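Local coordinates for mobilization protein A (Pseudomonas aeruginosa, PDB 2NS6) that cleaves one DNA strand at the plasmid origin of transfer, as the relaxase of the relaxosome, so that the strand can be passed on in conjugation, at residues 176-179 with 180-184. Numbering follows the deposited sequence.
Sequences ANRA and LERAG
Arg178 lies alongside Arg182, one helical turn on, both side chains pointing the same way. With CG opposite the backbone N (chi1 -176°) and bends at chi2 and chi3, the chain of Arg178 turns its end back toward Arg182. Arg182 runs extended from CG to NE. Arg178 NE and Arg182 NH1 are modelled 2.6 Å apart; both are donors, so the exact placement of these ends is doubtful. Glu93 of helix 84-99 probably offsets the like charges. Its carboxylate, outside the two segments, forms a salt bridge with Arg178 and a long, weak ion pair with Arg182.

Backbone bonds of helix 164-181 join the two segments. Leu180 N reaches Ala176 O at 2.9 Å, and Arg182 N reaches Arg178 O at 3.2 Å. Leu180 CG rests 3.4 Å from Ala176 O, and both residues touch Tyr3. Glu181 CG lies 3.2 Å from Arg178 O. Ala183 CB closes in on Ala179 O, at 3.1 Å. Ala179 and Arg178 also touch Leu90.

Ala183 N bonds Leu180 O, three residues back. Gly184 N bonds Glu181 O in a type I turn from Glu181 to Gly184. Gly184, with positive phi, is the first residue to leave helical angles, as is common at a helix C-terminus.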
loop_
_atom_site.group_PDB
_atom_site.type_symbol
_atom_site.label_atom_id
_atom_site.label_comp_id
_atom_site.label_asym_id
_atom_site.label_seq_id
_atom_site.Cartn_x
_atom_site.Cartn_y
_atom_site.Cartn_z
ATOM N N ALA A 176 10.982 2.154 -12.721
ATOM C CA ALA A 176 11.453 0.885 -13.273
ATOM C C ALA A 176 12.618 1.139 -14.239
ATOM O O ALA A 176 13.660 0.504 -14.132
ATOM C CB ALA A 176 10.313 0.164 -13.993
ATOM N N ASN A 177 12.442 2.076 -15.167
ATOM C CA ASN A 177 13.486 2.394 -16.133
ATOM C C ASN A 177 14.796 2.757 -15.439
ATOM O O ASN A 177 15.849 2.188 -15.736
ATOM C CB ASN A 177 13.035 3.548 -17.031
ATOM C CG ASN A 177 11.907 3.148 -17.965
ATOM O OD1 ASN A 177 11.180 3.994 -18.486
ATOM N ND2 ASN A 177 11.760 1.847 -18.185
ATOM N N ARG A 178 14.727 3.701 -14.507
ATOM C CA ARG A 178 15.913 4.120 -13.772
ATOM C C ARG A 178 16.611 2.908 -13.147
ATOM O O ARG A 178 17.824 2.748 -13.278
ATOM C CB ARG A 178 15.524 5.115 -12.671
ATOM C CG ARG A 178 16.707 5.676 -11.905
ATOM C CD ARG A 178 16.391 5.869 -10.424
ATOM N NE ARG A 178 16.096 4.600 -9.757
ATOM C CZ ARG A 178 14.881 4.063 -9.657
ATOM N NH1 ARG A 178 14.714 2.901 -9.040
ATOM N NH2 ARG A 178 13.830 4.696 -10.154
ATOM N N ALA A 179 15.844 2.054 -12.477
ATOM C CA ALA A 179 16.397 0.869 -11.824
ATOM C C ALA A 179 17.066 -0.076 -12.810
ATOM O O ALA A 179 18.067 -0.721 -12.492
ATOM C CB ALA A 179 15.292 0.124 -11.079
ATOM N N LEU A 180 16.491 -0.167 -14.004
ATOM C CA LEU A 180 17.022 -1.035 -15.045
ATOM C C LEU A 180 18.395 -0.589 -15.527
ATOM O O LEU A 180 19.325 -1.393 -15.576
ATOM C CB LEU A 180 16.051 -1.093 -16.226
ATOM C CG LEU A 180 14.869 -2.045 -16.037
ATOM C CD1 LEU A 180 13.853 -1.892 -17.175
ATOM C CD2 LEU A 180 15.405 -3.463 -15.980
ATOM N N GLU A 181 18.532 0.687 -15.869
ATOM C CA GLU A 181 19.815 1.161 -16.363
ATOM C C GLU A 181 20.935 1.084 -15.332
ATOM O O GLU A 181 22.044 0.659 -15.661
ATOM C CB GLU A 181 19.710 2.582 -16.928
ATOM C CG GLU A 181 19.425 3.671 -15.929
ATOM C CD GLU A 181 19.739 5.057 -16.490
ATOM O OE1 GLU A 181 20.919 5.306 -16.839
ATOM O OE2 GLU A 181 18.812 5.897 -16.579
ATOM N N ARG A 182 20.674 1.468 -14.086
ATOM C CA ARG A 182 21.748 1.383 -13.103
ATOM C C ARG A 182 22.001 -0.062 -12.695
ATOM O O ARG A 182 22.875 -0.345 -11.877
ATOM C CB ARG A 182 21.458 2.238 -11.871
ATOM C CG ARG A 182 20.489 1.648 -10.891
ATOM C CD ARG A 182 20.773 2.216 -9.513
ATOM N NE ARG A 182 19.567 2.228 -8.705
ATOM C CZ ARG A 182 18.529 3.019 -8.947
ATOM N NH1 ARG A 182 18.563 3.861 -9.971
ATOM N NH2 ARG A 182 17.453 2.961 -8.175
ATOM N N ALA A 183 21.231 -0.979 -13.267
ATOM C CA ALA A 183 21.416 -2.398 -12.985
ATOM C C ALA A 183 22.181 -3.016 -14.159
ATOM O O ALA A 183 22.424 -4.225 -14.188
ATOM C CB ALA A 183 20.061 -3.093 -12.809
ATOM N N GLY A 184 22.545 -2.178 -15.126
ATOM C CA GLY A 184 23.287 -2.644 -16.288
ATOM C C GLY A 184 22.423 -2.819 -17.520
ATOM O O GLY A 184 22.842 -2.528 -18.642
#